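Local structure of acetyltransferase, GNAT family (Colwellia psychrerythraea, 3IWG) at residues Q150-A158 / W168-L176. The protein probably transfers an acyl group, most likely acetyl from acetyl-coenzyme A as in other members of the GNAT family, to an acceptor substrate. Numbering follows the deposited sequence.
Sequences QLTAFVTFA and WLTQYYGNL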
ATOM      1  N   GLN A 150      12.350   0.574  -9.556  1.00 29.65           N
ATOM      2  CA  GLN A 150      12.221  -0.856  -9.754  1.00 28.32           C
ATOM      3  C   GLN A 150      10.898  -1.419  -9.207  1.00 27.45           C
ATOM      4  O   GLN A 150      10.685  -2.635  -9.222  1.00 25.91           O
ATOM      5  CB  GLN A 150      13.401  -1.567  -9.049  1.00 28.67           C
ATOM      6  CG  GLN A 150      14.792  -1.021  -9.420  1.00 28.23           C
ATOM      7  CD  GLN A 150      15.917  -1.557  -8.529  1.00 28.42           C
ATOM      8  OE1 GLN A 150      15.766  -1.652  -7.331  1.00 31.80           O
ATOM      9  NE2 GLN A 150      17.038  -1.921  -9.126  1.00 29.43           N
ATOM     10  N   LEU A 151      10.000  -0.567  -8.720  1.00 26.28           N
ATOM     11  CA  LEU A 151       8.785  -1.114  -8.104  1.00 25.82           C
ATOM     12  C   LEU A 151       8.061  -2.033  -9.044  1.00 25.40           C
ATOM     13  O   LEU A 151       7.586  -3.092  -8.620  1.00 24.46           O
ATOM     14  CB  LEU A 151       7.845   0.000  -7.646  1.00 25.93           C
ATOM     15  CG  LEU A 151       6.474  -0.291  -7.025  1.00 25.02           C
ATOM     16  CD1 LEU A 151       6.535  -1.077  -5.703  1.00 21.33           C
ATOM     17  CD2 LEU A 151       5.749   1.085  -6.798  1.00 22.77           C
ATOM     18  N   THR A 152       7.960  -1.645 -10.320  1.00 25.69           N
ATOM     19  CA  THR A 152       7.101  -2.407 -11.233  1.00 26.56           C
ATOM     20  C   THR A 152       7.710  -3.788 -11.469  1.00 25.93           C
ATOM     21  O   THR A 152       6.984  -4.782 -11.627  1.00 26.36           O
ATOM     22  CB  THR A 152       6.800  -1.729 -12.643  1.00 27.25           C
ATOM     23  OG1 THR A 152       6.035  -2.672 -13.438  1.00 27.01           O
ATOM     24  CG2 THR A 152       8.102  -1.414 -13.441  1.00 26.86           C
ATOM     25  N   ALA A 153       9.034  -3.847 -11.523  1.00 25.20           N
ATOM     26  CA  ALA A 153       9.694  -5.128 -11.715  1.00 25.78           C
ATOM     27  C   ALA A 153       9.428  -6.032 -10.505  1.00 25.70           C
ATOM     28  O   ALA A 153       9.055  -7.206 -10.658  1.00 26.49           O
ATOM     29  CB  ALA A 153      11.190  -4.920 -11.957  1.00 25.44           C
ATOM     30  N   PHE A 154       9.534  -5.484  -9.300  1.00 25.01           N
ATOM     31  CA  PHE A 154       9.181  -6.288  -8.132  1.00 24.62           C
ATOM     32  C   PHE A 154       7.728  -6.769  -8.169  1.00 24.87           C
ATOM     33  O   PHE A 154       7.416  -7.910  -7.838  1.00 25.01           O
ATOM     34  CB  PHE A 154       9.484  -5.517  -6.864  1.00 23.85           C
ATOM     35  CG  PHE A 154      10.941  -5.580  -6.440  1.00 23.62           C
ATOM     36  CD1 PHE A 154      11.429  -6.643  -5.670  1.00 22.78           C
ATOM     37  CD2 PHE A 154      11.821  -4.592  -6.795  1.00 20.70           C
ATOM     38  CE1 PHE A 154      12.786  -6.668  -5.273  1.00 23.48           C
ATOM     39  CE2 PHE A 154      13.159  -4.626  -6.411  1.00 21.60           C
ATOM     40  CZ  PHE A 154      13.653  -5.656  -5.657  1.00 19.38           C
ATOM     41  N   VAL A 155       6.821  -5.886  -8.557  1.00 25.89           N
ATOM     42  CA  VAL A 155       5.370  -6.200  -8.575  1.00 25.40           C
ATOM     43  C   VAL A 155       5.081  -7.302  -9.575  1.00 25.72           C
ATOM     44  O   VAL A 155       4.438  -8.311  -9.251  1.00 26.01           O
ATOM     45  CB  VAL A 155       4.517  -4.931  -8.862  1.00 25.53           C
ATOM     46  CG1 VAL A 155       3.105  -5.275  -9.370  1.00 24.57           C
ATOM     47  CG2 VAL A 155       4.479  -4.015  -7.579  1.00 26.36           C
ATOM     48  N   THR A 156       5.613  -7.140 -10.769  1.00 25.96           N
ATOM     49  CA  THR A 156       5.520  -8.180 -11.769  1.00 27.30           C
ATOM     50  C   THR A 156       6.143  -9.498 -11.299  1.00 27.75           C
ATOM     51  O   THR A 156       5.552 -10.575 -11.458  1.00 27.62           O
ATOM     52  CB  THR A 156       6.267  -7.734 -13.021  1.00 28.11           C
ATOM     53  OG1 THR A 156       5.654  -6.545 -13.511  1.00 28.32           O
ATOM     54  CG2 THR A 156       6.231  -8.811 -14.071  1.00 29.67           C
ATOM     55  N   PHE A 157       7.338  -9.417 -10.722  1.00 27.47           N
ATOM     56  CA  PHE A 157       7.967 -10.621 -10.169  1.00 27.46           C
ATOM     57  C   PHE A 157       7.058 -11.337  -9.110  1.00 27.26           C
ATOM     58  O   PHE A 157       6.789 -12.539  -9.202  1.00 25.64           O
ATOM     59  CB  PHE A 157       9.349 -10.258  -9.595  1.00 27.61           C
ATOM     60  CG  PHE A 157      10.069 -11.418  -8.998  1.00 28.24           C
ATOM     61  CD1 PHE A 157      10.048 -11.614  -7.638  1.00 26.53           C
ATOM     62  CD2 PHE A 157      10.744 -12.329  -9.816  1.00 27.41           C
ATOM     63  CE1 PHE A 157      10.690 -12.673  -7.077  1.00 27.86           C
ATOM     64  CE2 PHE A 157      11.395 -13.383  -9.269  1.00 28.16           C
ATOM     65  CZ  PHE A 157      11.361 -13.580  -7.889  1.00 28.50           C
ATOM     66  N   ALA A 158       6.516 -10.582  -8.151  1.00 26.88           N
ATOM     67  CA  ALA A 158       5.695 -11.207  -7.140  1.00 26.73           C
ATOM     68  C   ALA A 158       4.378 -11.689  -7.720  1.00 27.95           C
ATOM     69  O   ALA A 158       3.923 -12.779  -7.370  1.00 29.02           O
ATOM     70  CB  ALA A 158       5.453 -10.270  -5.972  1.00 26.35           C
ATOM     71  N   TRP A 168      -2.633  -4.285  -5.197  1.00 30.86           N
ATOM     72  CA  TRP A 168      -2.187  -4.523  -3.815  1.00 29.64           C
ATOM     73  C   TRP A 168      -0.647  -4.519  -3.640  1.00 28.21           C
ATOM     74  O   TRP A 168      -0.089  -3.773  -2.815  1.00 27.54           O
ATOM     75  CB  TRP A 168      -2.756  -5.830  -3.333  1.00 28.31           C
ATOM     76  CG  TRP A 168      -2.611  -5.982  -1.899  1.00 30.73           C
ATOM     77  CD1 TRP A 168      -3.462  -5.530  -0.951  1.00 29.30           C
ATOM     78  CD2 TRP A 168      -1.529  -6.612  -1.207  1.00 30.75           C
ATOM     79  NE1 TRP A 168      -3.002  -5.855   0.282  1.00 31.02           N
ATOM     80  CE2 TRP A 168      -1.802  -6.499   0.160  1.00 30.17           C
ATOM     81  CE3 TRP A 168      -0.344  -7.235  -1.616  1.00 29.83           C
ATOM     82  CZ2 TRP A 168      -0.957  -6.997   1.123  1.00 29.73           C
ATOM     83  CZ3 TRP A 168       0.491  -7.717  -0.682  1.00 30.02           C
ATOM     84  CH2 TRP A 168       0.181  -7.628   0.683  1.00 30.45           C
ATOM     85  N   LEU A 169       0.022  -5.330  -4.453  1.00 27.24           N
ATOM     86  CA  LEU A 169       1.495  -5.377  -4.480  1.00 25.50           C
ATOM     87  C   LEU A 169       2.108  -4.013  -4.718  1.00 24.33           C
ATOM     88  O   LEU A 169       3.142  -3.673  -4.114  1.00 23.44           O
ATOM     89  CB  LEU A 169       1.966  -6.338  -5.540  1.00 24.72           C
ATOM     90  CG  LEU A 169       2.383  -7.764  -5.264  1.00 26.30           C
ATOM     91  CD1 LEU A 169       2.492  -8.209  -3.808  1.00 23.08           C
ATOM     92  CD2 LEU A 169       1.566  -8.731  -6.109  1.00 26.06           C
ATOM     93  N   THR A 170       1.474  -3.203  -5.559  1.00 23.77           N
ATOM     94  CA  THR A 170       2.008  -1.885  -5.844  1.00 23.44           C
ATOM     95  C   THR A 170       2.041  -1.047  -4.576  1.00 24.55           C
ATOM     96  O   THR A 170       3.022  -0.331  -4.298  1.00 24.71           O
ATOM     97  CB  THR A 170       1.192  -1.174  -6.960  1.00 24.91           C
ATOM     98  OG1 THR A 170       1.150  -2.006  -8.121  1.00 22.93           O
ATOM     99  CG2 THR A 170       1.805   0.187  -7.343  1.00 23.57           C
ATOM    100  N   GLN A 171       1.004  -1.163  -3.755  1.00 25.03           N
ATOM    101  CA  GLN A 171       1.003  -0.402  -2.497  1.00 25.75           C
ATOM    102  C   GLN A 171       1.911  -1.031  -1.468  1.00 25.30           C
ATOM    103  O   GLN A 171       2.670  -0.353  -0.804  1.00 26.35           O
ATOM    104  CB  GLN A 171      -0.413  -0.252  -1.915  1.00 26.09           C
ATOM    105  CG  GLN A 171      -1.386   0.620  -2.804  1.00 26.80           C
ATOM    106  CD  GLN A 171      -0.889   2.040  -3.069  1.00 26.00           C
ATOM    107  OE1 GLN A 171      -0.434   2.753  -2.170  1.00 26.71           O
ATOM    108  NE2 GLN A 171      -1.018   2.464  -4.308  1.00 23.25           N
ATOM    109  N   TYR A 172       1.845  -2.333  -1.327  1.00 25.32           N
ATOM    110  CA  TYR A 172       2.623  -3.011  -0.274  1.00 25.80           C
ATOM    111  C   TYR A 172       4.123  -2.827  -0.494  1.00 25.92           C
ATOM    112  O   TYR A 172       4.870  -2.419   0.400  1.00 26.56           O
ATOM    113  CB  TYR A 172       2.285  -4.467  -0.300  1.00 26.18           C
ATOM    114  CG  TYR A 172       3.068  -5.297   0.642  1.00 27.34           C
ATOM    115  CD1 TYR A 172       2.662  -5.453   1.961  1.00 29.17           C
ATOM    116  CD2 TYR A 172       4.199  -5.975   0.209  1.00 27.25           C
ATOM    117  CE1 TYR A 172       3.425  -6.227   2.843  1.00 30.31           C
ATOM    118  CE2 TYR A 172       4.965  -6.723   1.068  1.00 25.22           C
ATOM    119  CZ  TYR A 172       4.576  -6.850   2.370  1.00 28.74           C
ATOM    120  OH  TYR A 172       5.304  -7.621   3.206  1.00 28.74           O
ATOM    121  N   TYR A 173       4.528  -3.028  -1.740  1.00 25.61           N
ATOM    122  CA  TYR A 173       5.902  -2.840  -2.123  1.00 25.48           C
ATOM    123  C   TYR A 173       6.306  -1.380  -2.167  1.00 25.25           C
ATOM    124  O   TYR A 173       7.391  -1.057  -1.777  1.00 24.82           O
ATOM    125  CB  TYR A 173       6.190  -3.550  -3.438  1.00 25.72           C
ATOM    126  CG  TYR A 173       6.438  -5.035  -3.374  1.00 23.73           C
ATOM    127  CD1 TYR A 173       6.957  -5.661  -2.236  1.00 23.84           C
ATOM    128  CD2 TYR A 173       6.274  -5.813  -4.522  1.00 27.34           C
ATOM    129  CE1 TYR A 173       7.233  -7.046  -2.240  1.00 23.47           C
ATOM    130  CE2 TYR A 173       6.568  -7.197  -4.539  1.00 26.16           C
ATOM    131  CZ  TYR A 173       7.050  -7.791  -3.408  1.00 24.55           C
ATOM    132  OH  TYR A 173       7.331  -9.127  -3.489  1.00 28.70           O
ATOM    133  N   GLY A 174       5.412  -0.477  -2.552  1.00 25.91           N
ATOM    134  CA  GLY A 174       5.754   0.961  -2.521  1.00 25.32           C
ATOM    135  C   GLY A 174       6.117   1.405  -1.118  1.00 25.38           C
ATOM    136  O   GLY A 174       7.096   2.111  -0.851  1.00 25.64           O
ATOM    137  N   ASN A 175       5.307   0.961  -0.189  1.00 25.36           N
ATOM    138  CA  ASN A 175       5.556   1.235   1.184  1.00 24.43           C
ATOM    139  C   ASN A 175       6.840   0.564   1.680  1.00 24.23           C
ATOM    140  O   ASN A 175       7.609   1.183   2.401  1.00 23.82           O
ATOM    141  CB  ASN A 175       4.356   0.782   1.976  1.00 24.74           C
ATOM    142  CG  ASN A 175       4.447   1.176   3.427  1.00 27.32           C
ATOM    143  OD1 ASN A 175       4.478   0.321   4.268  1.00 27.74           O
ATOM    144  ND2 ASN A 175       4.462   2.483   3.710  1.00 29.89           N
ATOM    145  N   LEU A 176       7.126  -0.682   1.297  1.00 24.37           N
ATOM    146  CA  LEU A 176       8.383  -1.291   1.771  1.00 24.37           C
ATOM    147  C   LEU A 176       9.616  -0.539   1.236  1.00 23.76           C
ATOM    148  O   LEU A 176      10.607  -0.360   1.938  1.00 21.99           O
ATOM    149  CB  LEU A 176       8.444  -2.750   1.399  1.00 25.60           C
ATOM    150  CG  LEU A 176       8.044  -3.896   2.355  1.00 27.89           C
ATOM    151  CD1 LEU A 176       7.016  -3.601   3.430  1.00 26.45           C
ATOM    152  CD2 LEU A 176       7.641  -5.100   1.536  1.00 25.94           C
TER
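Tyr173 reaches from helix 166-178 as a knob into a hole on helix 151-162 formed by Leu151, Phe154, Val155 and Ala158. Its ring meets this helix along one edge: CD2 lies 4.0 Å from Val155 CG2, and CE2 comes 3.6 Å from Ala158 CB, both methyls lying near the ring plane. With CG beside its own backbone N and anti to the carbonyl carbon (chi1 -80°), the ring runs along the neighbouring helix, bringing OH within 3.3 Å of Ala158 CB. A bare methyl suits this end of the hole because the ring passes so close. Replacing Tyr173 by an alanine would probably open a gap between the helices and leave Val155 and Ala158 without the ring edge they pack on.

At the other end, Leu151 extends CD1 to 3.4 Å from both Tyr173 CB and Gly174 N. Gly174 presents bare backbone here, and a CB on it would meet Thr170 O. The Leu151 side chain crosses that of Thr170 at about a right angle, its CD2 4.1 Å from Thr170 CG2. Beta-branched Val155 spreads two methyls: CG2 rests 3.7 Å from Thr170 CA, while both flank Leu169 CB. Thr170 can turn its hydroxyl into this apolar seam because OG1 is hydrogen-bonded to Glu166 O, one turn back.

The axes of segments 151-158 and 168-176, on two consecutive helices joined by a short connection, approach to 9.2 Å, with 127° between their N-to-C directions. The pair packs on strands 182-187, 190-199 and 207-214: Phe154 touches Leu182 and Leu191, and Tyr173 touches Leu182, Glu196 and Ile213. Helix 166-178 also meets the second subunit, where Asn175 hydrogen-bonds to Asn175 of that chain.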